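Long-range contacts in beta-agarase AgaA (PDB 3WZ1), which cleaves the beta-1,4-galactosidic linkages of agarose from within the chain, releasing neoagarotetraose as its main product: residues Y100-E105 and V191-P196; S126-D131 and G227-M232; E134-D139 and E239-R244; A234-E239 and N262-D267. One frame throughout, in Å; residues are numbered along the deposited sequence.

Contact 1. Residues Y100-E105 and V191-P196; sequences YPVYME and VYWRDP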
# COMPACT_ATOMS: atom_id res chain seq x y z
N TYR A 100 5.55 -15.13 -2.90
CA TYR A 100 6.96 -14.96 -3.21
C TYR A 100 7.40 -16.08 -4.16
O TYR A 100 6.80 -17.15 -4.16
CB TYR A 100 7.82 -14.99 -1.95
CG TYR A 100 7.96 -16.37 -1.34
CD1 TYR A 100 8.92 -17.25 -1.81
CD2 TYR A 100 7.13 -16.80 -0.31
CE1 TYR A 100 9.06 -18.52 -1.28
CE2 TYR A 100 7.24 -18.09 0.21
CZ TYR A 100 8.23 -18.93 -0.28
OH TYR A 100 8.40 -20.20 0.26
N PRO A 101 8.43 -15.83 -4.97
CA PRO A 101 9.09 -14.56 -5.19
C PRO A 101 8.27 -13.66 -6.12
O PRO A 101 7.74 -14.13 -7.14
CB PRO A 101 10.40 -14.95 -5.87
CG PRO A 101 10.07 -16.21 -6.61
CD PRO A 101 8.99 -16.91 -5.81
N VAL A 102 8.19 -12.38 -5.78
CA VAL A 102 7.44 -11.45 -6.59
C VAL A 102 7.89 -10.03 -6.30
O VAL A 102 8.17 -9.70 -5.15
CB VAL A 102 5.91 -11.60 -6.34
CG1 VAL A 102 5.55 -11.30 -4.88
CG2 VAL A 102 5.10 -10.75 -7.30
N TYR A 103 7.99 -9.22 -7.36
CA TYR A 103 8.24 -7.78 -7.21
C TYR A 103 6.91 -7.06 -7.35
O TYR A 103 6.20 -7.29 -8.32
CB TYR A 103 9.23 -7.27 -8.28
CG TYR A 103 9.51 -5.79 -8.17
CD1 TYR A 103 10.32 -5.29 -7.15
CD2 TYR A 103 8.94 -4.88 -9.07
CE1 TYR A 103 10.58 -3.94 -7.03
CE2 TYR A 103 9.18 -3.53 -8.94
CZ TYR A 103 9.99 -3.06 -7.91
OH TYR A 103 10.25 -1.71 -7.78
N MET A 104 6.59 -6.20 -6.39
CA MET A 104 5.27 -5.56 -6.29
C MET A 104 5.48 -4.05 -6.17
O MET A 104 6.15 -3.62 -5.24
CB MET A 104 4.55 -6.07 -5.04
CG MET A 104 4.63 -7.58 -4.88
SD MET A 104 3.79 -8.23 -3.40
CE MET A 104 4.77 -7.53 -2.10
N GLU A 105 4.90 -3.27 -7.09
CA GLU A 105 5.22 -1.85 -7.17
C GLU A 105 4.00 -1.01 -7.51
O GLU A 105 3.19 -1.41 -8.35
CB GLU A 105 6.30 -1.65 -8.23
CG GLU A 105 6.87 -0.24 -8.30
CD GLU A 105 7.64 -0.05 -9.58
OE1 GLU A 105 6.99 0.19 -10.62
OE2 GLU A 105 8.86 -0.11 -9.50
N VAL A 191 8.43 -3.39 -3.59
CA VAL A 191 9.13 -4.36 -2.75
C VAL A 191 9.40 -5.62 -3.57
O VAL A 191 8.52 -6.10 -4.30
CB VAL A 191 8.34 -4.71 -1.47
CG1 VAL A 191 8.99 -5.86 -0.68
CG2 VAL A 191 8.25 -3.50 -0.57
N TYR A 192 10.62 -6.14 -3.43
CA TYR A 192 10.89 -7.50 -3.85
C TYR A 192 10.69 -8.39 -2.65
O TYR A 192 11.49 -8.37 -1.70
CB TYR A 192 12.30 -7.68 -4.40
CG TYR A 192 12.57 -9.06 -5.01
CD1 TYR A 192 11.54 -9.88 -5.45
CD2 TYR A 192 13.88 -9.51 -5.17
CE1 TYR A 192 11.79 -11.12 -6.01
CE2 TYR A 192 14.14 -10.73 -5.75
CZ TYR A 192 13.10 -11.53 -6.16
OH TYR A 192 13.37 -12.78 -6.75
N TRP A 193 9.58 -9.12 -2.68
CA TRP A 193 9.30 -10.16 -1.70
C TRP A 193 9.94 -11.42 -2.26
O TRP A 193 9.33 -12.16 -3.04
CB TRP A 193 7.80 -10.30 -1.52
CG TRP A 193 7.30 -11.38 -0.62
CD1 TRP A 193 7.98 -12.04 0.36
CD2 TRP A 193 5.97 -11.90 -0.61
NE1 TRP A 193 7.15 -12.96 0.98
CE2 TRP A 193 5.91 -12.90 0.39
CE3 TRP A 193 4.81 -11.61 -1.35
CZ2 TRP A 193 4.74 -13.59 0.66
CZ3 TRP A 193 3.67 -12.32 -1.10
CH2 TRP A 193 3.63 -13.30 -0.09
N ARG A 194 11.20 -11.63 -1.90
CA ARG A 194 12.02 -12.68 -2.50
C ARG A 194 11.73 -14.06 -1.94
O ARG A 194 11.62 -15.03 -2.69
CB ARG A 194 13.51 -12.38 -2.35
CG ARG A 194 14.42 -13.33 -3.12
CD ARG A 194 15.87 -13.02 -2.78
NE ARG A 194 16.23 -13.55 -1.47
CZ ARG A 194 17.38 -13.34 -0.85
NH1 ARG A 194 18.31 -12.56 -1.39
NH2 ARG A 194 17.60 -13.92 0.31
N ASP A 195 11.63 -14.13 -0.61
CA ASP A 195 11.38 -15.36 0.11
C ASP A 195 10.88 -14.97 1.50
O ASP A 195 10.77 -13.78 1.79
CB ASP A 195 12.65 -16.25 0.12
CG ASP A 195 13.83 -15.61 0.80
OD1 ASP A 195 13.73 -15.27 2.01
OD2 ASP A 195 14.89 -15.46 0.15
N PRO A 196 10.52 -15.94 2.35
CA PRO A 196 9.88 -15.58 3.60
C PRO A 196 10.74 -14.76 4.56
O PRO A 196 10.21 -14.24 5.53
CB PRO A 196 9.56 -16.95 4.23
CG PRO A 196 9.34 -17.83 3.05
CD PRO A 196 10.41 -17.38 2.08

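Contact 2. Residues S126-D131 and G227-M232; sequences STEEID and GLSKPM. With NA (sodium ion), chain C.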
# COMPACT_ATOMS: atom_id res chain seq x y z
N SER A 126 -5.08 -12.72 8.01
CA SER A 126 -4.63 -11.49 8.69
C SER A 126 -3.45 -11.65 9.63
O SER A 126 -3.29 -10.85 10.56
CB SER A 126 -5.80 -10.83 9.44
OG SER A 126 -6.80 -10.43 8.55
N THR A 127 -2.59 -12.64 9.40
CA THR A 127 -1.43 -12.84 10.25
C THR A 127 -0.12 -12.34 9.64
O THR A 127 0.83 -12.13 10.37
CB THR A 127 -1.23 -14.33 10.63
OG1 THR A 127 -0.98 -15.12 9.45
CG2 THR A 127 -2.45 -14.86 11.38
N GLU A 128 -0.08 -12.14 8.32
CA GLU A 128 1.16 -11.75 7.64
C GLU A 128 0.88 -10.61 6.68
O GLU A 128 -0.05 -10.70 5.86
CB GLU A 128 1.79 -12.96 6.92
CG GLU A 128 2.24 -14.05 7.89
CD GLU A 128 2.76 -15.30 7.24
OE1 GLU A 128 3.09 -15.29 6.03
OE2 GLU A 128 2.83 -16.32 7.99
N GLU A 129 1.68 -9.55 6.78
CA GLU A 129 1.46 -8.29 6.08
C GLU A 129 2.77 -7.70 5.58
O GLU A 129 3.76 -7.69 6.32
CB GLU A 129 0.79 -7.28 7.02
CG GLU A 129 0.73 -5.83 6.51
CD GLU A 129 -0.04 -4.89 7.42
OE1 GLU A 129 -0.73 -5.36 8.35
OE2 GLU A 129 0.04 -3.66 7.21
N ILE A 130 2.77 -7.20 4.34
CA ILE A 130 3.88 -6.40 3.81
C ILE A 130 3.33 -5.05 3.37
O ILE A 130 2.35 -5.00 2.63
CB ILE A 130 4.55 -7.11 2.63
CG1 ILE A 130 5.17 -8.44 3.10
CG2 ILE A 130 5.64 -6.24 1.99
CD1 ILE A 130 5.59 -9.39 2.00
N ASP A 131 3.94 -3.97 3.87
CA ASP A 131 3.54 -2.59 3.53
C ASP A 131 4.52 -1.94 2.57
O ASP A 131 5.66 -1.60 2.96
CB ASP A 131 3.48 -1.76 4.79
CG ASP A 131 2.63 -2.40 5.83
OD1 ASP A 131 1.42 -2.58 5.51
OD2 ASP A 131 3.16 -2.75 6.90
N GLY A 227 8.13 -17.54 8.49
CA GLY A 227 8.36 -16.24 7.87
C GLY A 227 7.17 -15.70 7.10
O GLY A 227 6.03 -16.13 7.29
N LEU A 228 7.45 -14.76 6.21
CA LEU A 228 6.41 -14.14 5.37
C LEU A 228 6.20 -15.03 4.17
O LEU A 228 6.85 -14.88 3.14
CB LEU A 228 6.84 -12.74 4.96
CG LEU A 228 7.03 -11.77 6.12
CD1 LEU A 228 7.72 -10.51 5.64
CD2 LEU A 228 5.68 -11.47 6.76
N SER A 229 5.31 -15.99 4.33
CA SER A 229 5.19 -17.12 3.39
C SER A 229 3.78 -17.38 2.87
O SER A 229 3.63 -18.07 1.86
CB SER A 229 5.72 -18.39 4.06
OG SER A 229 4.92 -18.74 5.18
N LYS A 230 2.75 -16.85 3.54
CA LYS A 230 1.38 -17.07 3.12
C LYS A 230 1.07 -16.24 1.88
O LYS A 230 1.64 -15.16 1.70
CB LYS A 230 0.41 -16.73 4.25
CG LYS A 230 0.57 -17.66 5.45
CD LYS A 230 -0.18 -17.20 6.69
CE LYS A 230 0.02 -18.25 7.78
NZ LYS A 230 -0.58 -17.94 9.10
N PRO A 231 0.16 -16.74 1.02
CA PRO A 231 -0.25 -15.88 -0.08
C PRO A 231 -0.86 -14.58 0.45
O PRO A 231 -1.53 -14.60 1.48
CB PRO A 231 -1.31 -16.70 -0.80
CG PRO A 231 -1.07 -18.12 -0.38
CD PRO A 231 -0.57 -18.02 1.02
N MET A 232 -0.60 -13.47 -0.23
CA MET A 232 -1.11 -12.18 0.24
C MET A 232 -1.86 -11.46 -0.86
O MET A 232 -1.44 -11.43 -2.02
CB MET A 232 0.01 -11.28 0.74
CG MET A 232 0.78 -11.84 1.91
SD MET A 232 1.98 -10.64 2.50
CE MET A 232 3.00 -11.70 3.54
NA NA C . 4.40 -17.83 7.30
O HOH W 1 1.83 -16.78 10.36
O HOH W 2 2.89 -19.95 7.05

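Contact 3. Residues E134-D139 and E239-R244; sequences EAYGSD and EDQNWR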
# COMPACT_ATOMS: atom_id res chain seq x y z
N GLU A 134 3.05 3.08 2.66
CA GLU A 134 2.28 3.49 3.83
C GLU A 134 2.88 4.82 4.25
O GLU A 134 4.02 4.88 4.71
CB GLU A 134 2.36 2.48 4.97
CG GLU A 134 1.60 2.92 6.21
CD GLU A 134 1.50 1.83 7.25
OE1 GLU A 134 2.52 1.48 7.89
OE2 GLU A 134 0.38 1.28 7.41
N ALA A 135 2.12 5.89 4.05
CA ALA A 135 2.68 7.20 4.26
C ALA A 135 1.58 8.21 4.47
O ALA A 135 0.41 7.97 4.08
CB ALA A 135 3.51 7.58 3.05
N TYR A 136 1.94 9.34 5.08
CA TYR A 136 0.97 10.32 5.55
C TYR A 136 1.36 11.65 4.90
O TYR A 136 2.42 12.21 5.24
CB TYR A 136 0.97 10.36 7.10
CG TYR A 136 0.95 8.96 7.68
CD1 TYR A 136 2.14 8.24 7.79
CD2 TYR A 136 -0.25 8.32 8.07
CE1 TYR A 136 2.15 6.94 8.24
CE2 TYR A 136 -0.24 7.03 8.55
CZ TYR A 136 0.96 6.33 8.62
OH TYR A 136 1.02 5.03 9.08
N GLY A 137 0.57 12.10 3.94
CA GLY A 137 0.95 13.24 3.09
C GLY A 137 0.75 14.64 3.64
O GLY A 137 1.23 15.60 3.04
N SER A 138 0.09 14.75 4.79
CA SER A 138 -0.40 16.04 5.32
C SER A 138 0.62 17.17 5.31
O SER A 138 1.72 17.00 5.84
CB SER A 138 -0.85 15.87 6.76
OG SER A 138 -1.40 17.10 7.19
N ASP A 139 0.19 18.32 4.80
CA ASP A 139 0.96 19.56 4.86
C ASP A 139 0.62 20.39 6.11
O ASP A 139 1.00 21.57 6.19
CB ASP A 139 0.77 20.38 3.57
CG ASP A 139 -0.66 20.93 3.37
OD1 ASP A 139 -1.52 20.73 4.25
OD2 ASP A 139 -0.91 21.53 2.30
N GLU A 239 -6.45 4.74 5.17
CA GLU A 239 -6.84 4.36 6.53
C GLU A 239 -6.72 5.54 7.47
O GLU A 239 -5.72 6.28 7.46
CB GLU A 239 -5.97 3.23 7.06
CG GLU A 239 -6.21 1.90 6.36
CD GLU A 239 -5.27 0.80 6.79
OE1 GLU A 239 -4.50 0.99 7.78
OE2 GLU A 239 -5.29 -0.28 6.13
N ASP A 240 -7.71 5.68 8.34
CA ASP A 240 -7.57 6.44 9.57
C ASP A 240 -7.11 5.40 10.58
O ASP A 240 -7.89 4.49 10.92
CB ASP A 240 -8.90 7.08 9.97
CG ASP A 240 -8.82 7.80 11.27
OD1 ASP A 240 -8.48 9.02 11.27
OD2 ASP A 240 -9.03 7.13 12.30
N GLN A 241 -5.85 5.47 10.99
CA GLN A 241 -5.23 4.43 11.81
C GLN A 241 -5.29 4.78 13.29
O GLN A 241 -5.18 5.95 13.66
CB GLN A 241 -3.78 4.20 11.36
CG GLN A 241 -3.70 3.74 9.91
CD GLN A 241 -2.29 3.48 9.43
OE1 GLN A 241 -1.31 4.11 9.89
NE2 GLN A 241 -2.16 2.57 8.48
N ASN A 242 -5.45 3.77 14.12
CA ASN A 242 -5.63 4.02 15.55
C ASN A 242 -4.47 4.78 16.22
O ASN A 242 -4.72 5.65 17.04
CB ASN A 242 -5.85 2.73 16.33
CG ASN A 242 -7.22 2.13 16.09
OD1 ASN A 242 -8.19 2.40 16.81
ND2 ASN A 242 -7.31 1.33 15.08
N TRP A 243 -3.24 4.47 15.84
CA TRP A 243 -2.09 5.14 16.48
C TRP A 243 -2.14 6.65 16.22
O TRP A 243 -1.51 7.42 16.95
CB TRP A 243 -0.74 4.54 16.04
CG TRP A 243 -0.34 4.91 14.66
CD1 TRP A 243 -0.84 4.40 13.48
CD2 TRP A 243 0.62 5.90 14.29
NE1 TRP A 243 -0.24 5.01 12.42
CE2 TRP A 243 0.65 5.94 12.88
CE3 TRP A 243 1.47 6.75 15.01
CZ2 TRP A 243 1.49 6.79 12.17
CZ3 TRP A 243 2.30 7.59 14.31
CH2 TRP A 243 2.30 7.62 12.90
N ARG A 244 -2.87 7.07 15.18
CA ARG A 244 -3.09 8.49 14.91
C ARG A 244 -4.36 9.00 15.60
O ARG A 244 -4.29 9.90 16.44
CB ARG A 244 -3.16 8.74 13.40
CG ARG A 244 -1.98 8.15 12.61
CD ARG A 244 -1.46 9.10 11.55
NE ARG A 244 -0.54 10.07 12.12
CZ ARG A 244 -0.06 11.14 11.48
NH1 ARG A 244 0.80 11.93 12.13
NH2 ARG A 244 -0.42 11.43 10.24

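Contact 4. Residues A234-E239 and N262-D267; sequences AIINME and NTYYVD. With NA (sodium ion), chain B.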
# COMPACT_ATOMS: atom_id res chain seq x y z
N ALA A 234 -3.30 -8.05 -2.64
CA ALA A 234 -2.96 -6.65 -2.83
C ALA A 234 -4.12 -5.76 -2.39
O ALA A 234 -5.26 -6.01 -2.79
CB ALA A 234 -2.63 -6.40 -4.29
N ILE A 235 -3.82 -4.72 -1.62
CA ILE A 235 -4.82 -3.80 -1.12
C ILE A 235 -4.34 -2.38 -1.37
O ILE A 235 -3.19 -2.03 -1.09
CB ILE A 235 -5.08 -4.02 0.39
CG1 ILE A 235 -5.38 -5.50 0.68
CG2 ILE A 235 -6.19 -3.12 0.88
CD1 ILE A 235 -5.38 -5.85 2.16
N ILE A 236 -5.25 -1.57 -1.89
CA ILE A 236 -4.98 -0.15 -2.11
C ILE A 236 -6.06 0.57 -1.34
O ILE A 236 -7.25 0.39 -1.62
CB ILE A 236 -5.02 0.24 -3.58
CG1 ILE A 236 -4.04 -0.61 -4.41
CG2 ILE A 236 -4.69 1.73 -3.71
CD1 ILE A 236 -4.37 -0.63 -5.89
N ASN A 237 -5.69 1.37 -0.35
CA ASN A 237 -6.70 2.05 0.44
C ASN A 237 -6.18 3.34 1.01
O ASN A 237 -5.01 3.69 0.82
CB ASN A 237 -7.26 1.12 1.53
CG ASN A 237 -6.33 0.94 2.72
OD1 ASN A 237 -5.47 1.78 2.99
ND2 ASN A 237 -6.52 -0.14 3.46
N MET A 238 -7.06 4.07 1.71
CA MET A 238 -6.62 4.94 2.79
C MET A 238 -7.13 4.37 4.09
O MET A 238 -8.11 3.63 4.12
CB MET A 238 -7.08 6.38 2.65
CG MET A 238 -6.25 7.22 1.70
SD MET A 238 -6.59 8.98 1.76
CE MET A 238 -8.04 9.10 0.76
N GLU A 239 -6.45 4.74 5.17
CA GLU A 239 -6.84 4.36 6.53
C GLU A 239 -6.72 5.54 7.47
O GLU A 239 -5.72 6.28 7.46
CB GLU A 239 -5.97 3.23 7.06
CG GLU A 239 -6.21 1.90 6.36
CD GLU A 239 -5.27 0.80 6.79
OE1 GLU A 239 -4.50 0.99 7.78
OE2 GLU A 239 -5.29 -0.28 6.13
N ASN A 262 -8.13 15.62 -0.59
CA ASN A 262 -8.78 14.47 0.06
C ASN A 262 -8.65 13.17 -0.72
O ASN A 262 -9.27 12.17 -0.36
CB ASN A 262 -10.26 14.81 0.34
CG ASN A 262 -11.09 14.97 -0.93
OD1 ASN A 262 -10.62 14.75 -2.04
ND2 ASN A 262 -12.36 15.34 -0.75
N THR A 263 -7.82 13.16 -1.76
CA THR A 263 -7.76 12.01 -2.65
C THR A 263 -6.33 11.54 -2.88
O THR A 263 -5.42 12.34 -3.11
CB THR A 263 -8.46 12.32 -3.99
OG1 THR A 263 -9.80 12.74 -3.72
CG2 THR A 263 -8.51 11.10 -4.88
N TYR A 264 -6.19 10.21 -2.85
CA TYR A 264 -4.93 9.47 -3.08
C TYR A 264 -5.04 8.85 -4.45
O TYR A 264 -6.05 8.21 -4.75
CB TYR A 264 -4.82 8.40 -1.98
CG TYR A 264 -3.90 7.21 -2.15
CD1 TYR A 264 -2.60 7.33 -2.65
CD2 TYR A 264 -4.29 5.96 -1.72
CE1 TYR A 264 -1.77 6.24 -2.73
CE2 TYR A 264 -3.45 4.86 -1.78
CZ TYR A 264 -2.19 5.00 -2.31
OH TYR A 264 -1.35 3.89 -2.38
N TYR A 265 -4.05 9.07 -5.31
CA TYR A 265 -4.13 8.62 -6.71
C TYR A 265 -3.07 7.59 -7.02
O TYR A 265 -1.92 7.75 -6.61
CB TYR A 265 -3.93 9.79 -7.70
CG TYR A 265 -4.98 10.85 -7.61
CD1 TYR A 265 -6.18 10.73 -8.28
CD2 TYR A 265 -4.75 11.99 -6.86
CE1 TYR A 265 -7.15 11.72 -8.20
CE2 TYR A 265 -5.72 12.97 -6.76
CZ TYR A 265 -6.90 12.83 -7.44
OH TYR A 265 -7.87 13.82 -7.32
N VAL A 266 -3.47 6.55 -7.74
CA VAL A 266 -2.54 5.49 -8.14
C VAL A 266 -2.53 5.41 -9.66
O VAL A 266 -3.53 5.07 -10.28
CB VAL A 266 -2.93 4.16 -7.47
CG1 VAL A 266 -2.05 3.02 -7.97
CG2 VAL A 266 -2.84 4.31 -5.96
N ASP A 267 -1.38 5.73 -10.26
CA ASP A 267 -1.19 5.62 -11.71
C ASP A 267 -1.14 4.16 -12.15
O ASP A 267 -1.69 3.79 -13.19
CB ASP A 267 0.09 6.36 -12.13
CG ASP A 267 0.18 6.57 -13.63
OD1 ASP A 267 -0.86 6.63 -14.32
OD2 ASP A 267 1.32 6.68 -14.12
NA NA B . -2.28 4.88 -15.14

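Contact 1. Residues Y100-E105 and V191-P196
Val-102 and Trp-193 form the first of two hydrogen-bonded pairs between antiparallel strands, with Val-102 N to Trp-193 O at 3.0 Å and the return bond from Trp-193 N to Val-102 O. Met-104 and Val-191 form the second in the same way, and Tyr-103 faces Tyr-192 as the non-hydrogen-bonded pair between them. Beyond the last bond, the cis peptide before Pro-101 turns the chain, and Pro-101 CA still meets Trp-193 O at 3.2 Å in a CA-H...O contact.

Aromatic contacts follow. Tyr-100 CB sits over one face of the Trp-193 indole, 3.6 Å from the centroid of its five-membered ring, in a CH-pi contact. The phenol, whose CG stands between backbone N and carbonyl carbon (chi1 73°), reaches on past Asp-195 and takes Pro-196 CD over one face, 3.7 Å from the Tyr-100 ring centroid. Apolar contacts flank the indole: Val-102 CG1 touches Trp-193 CE3 at 3.6 Å, and Met-104 SD lies at the ring's edge as a Met-aromatic contact. The indole NE1 is satisfied by Leu-228 O.

With Tyr-103 and Tyr-192 on one face and Val-102, Met-104, Val-191 and Trp-193 on the other, this is a regular antiparallel strand pair, 102-109 with 187-195, within the GH16 beta-jelly roll.

Contact 2. Residues S126-D131 and G227-M232
Glu-128 reaches across to the loop 227-232 with its chain extended beyond CG, and its two carboxylate oxygens divide the work. OE1 accepts Ser-229 N at 2.9 Å and Lys-230 N at 3.0 Å, both on its syn side but from opposite faces of the carboxylate plane; the Lys-230 bond is nearly straight, at 173°. OE2 binds a sodium ion at 2.3 Å, together with Gly-227 O, Ser-229 OG, a water and Thr-226, which should hold the carboxylate against rotation. Beneath it the packing is close and apolar: Met-232 CE lies 3.8 Å from both Glu-128 CB and Ile-130 CD1, and Leu-228 CD1 meets Ile-130 CG1.

The looser, more exposed side belongs to Lys-230. Its extended chain crosses the glutamate at about a right angle and delivers NZ to Thr-127 OG1 at 2.9 Å, while a water joins NZ to Glu-128 OE2. The ammonium also forms a salt bridge with Asp-125. A methionine in place of Lys-230 would probably leave Asp-125 without its counter-charge and the bridging water less firmly held.

The whole is a sodium site that ties a loop to the first residue of the strand 128-135, which also carries Glu-129, the predicted nucleophile of the GH16 active site.

Contact 3. Residues E134-D139 and E239-R244
The Tyr-136 ring has Trp-243 directed at one face in an offset edge-to-face pair, the planes at 81° and the centroids 5.5 Å apart; the approach is made by Trp-243 CZ2, 3.6 Å from Tyr-136 CZ. Near the plane of the phenol, at its edge, lies Gln-241 OE1. Arg-244 comes obliquely, its CD against Tyr-136 CD2 and its NH2 3.6 Å from Tyr-136 CB, while its own CG covers one face of the Trp-243 indole. The guanidinium is held by Gln-143 and by the carbonyl of Val-114.

Polar contacts converge on the amide of Gln-241, whose chain runs extended beyond CG. OE1 receives two donors, the Tyr-136 hydroxyl at 2.6 Å and Trp-243 NE1 at 2.9 Å, with that oxygen almost exactly in the plane of the indole. On the other side of the amide, NE2 donates to Glu-134 OE2 at 3.0 Å, meeting it from above the carboxylate plane, and to Glu-239 OE1 in a nearly straight bond (N-H...O 170°). Both acceptors lie close to the plane of the amide, although the Glu-134 carboxylate is turned 89° from it. The four bonds probably fix which way round the amide lies. A leucine in place of Gln-241 would probably leave the Tyr-136 hydroxyl and Trp-243 NE1 without their shared acceptor, and the Glu-134 carboxylate freer to turn.

Glu-134 is the predicted proton donor, and its other oxygen bonds His-151. The network is consistent with a second shell of the GH16 active site, in which Gln-241, at the N-cap of helix 242-245, is likely to orient a carboxylate of the strand 128-135.

Contact 4. Residues A234-E239 and N262-D267
Strands 234-239 and 264-266 run nearly antiparallel, at 167°, but their axes come no closer than 8.8 Å, and no hydrogen bond joins them: they meet through side chains.

Ile-236 CG2 meets two residues of the other strand, Tyr-264 CE2 and Val-266 CG2, each at 3.9 Å. The Tyr-264 side chain crosses Ile-236 at about a right angle; with its CG anti to the backbone N (chi1 161°), its ring extends toward the opposite strand and brings CE2 to 3.2 Å from Asn-237 O, an oblique approach of an aromatic carbon to a carbonyl oxygen. Farther along, Met-238 and Tyr-264 slide past each other in opposite directions, Met-238 CG lying 4.1 Å from Tyr-264 CB. A bend at chi3 (-81°) then directs the methionine methyl toward the start of the other segment, where CE stops 3.5 Å from Asn-262 O, an oxygen hydrogen-bonded to Ser-78.

Such face-to-face packing, with wide axis separation and no backbone bonds, is what a beta-jelly roll requires, since its two sheets are held together by the apolar side chains pointing inward between them. Strand 232-239 itself lies between 87-94 and 116-123, paired with both. Leu-74 and Ile-92 add to the cover of Ile-236, and Ile-76 packs on Tyr-264.

At Asp-267, where the chain turns a corner, the apolar run gives way to a sodium site: O at 2.3 Å and OD1 bind the ion, which Asp-4, Asp-28 and Gly-72 also ligate, while OD2 forms a salt bridge with Arg-107.

The four contacts illustrate how chemistry follows position within one GH16 jelly roll. Contact 4, nearest the centre of the chain, is buried and essentially apolar. Contact 1, partly buried and farther out, relies on backbone pairing and aromatic cover, and its strand 102-109 neighbours the strand 264-276 used by contact 4. Contacts 2 and 3 both use strand 128-135 but bury polar networks, one organised by a metal and the other by an amide; each includes a predicted catalytic glutamate. Contacts 1 and 2 touch directly through Trp-193, Pro-196 and Leu-228. Contacts 3 and 4 share Glu-239, where strand 232-239 leads toward helix 242-245.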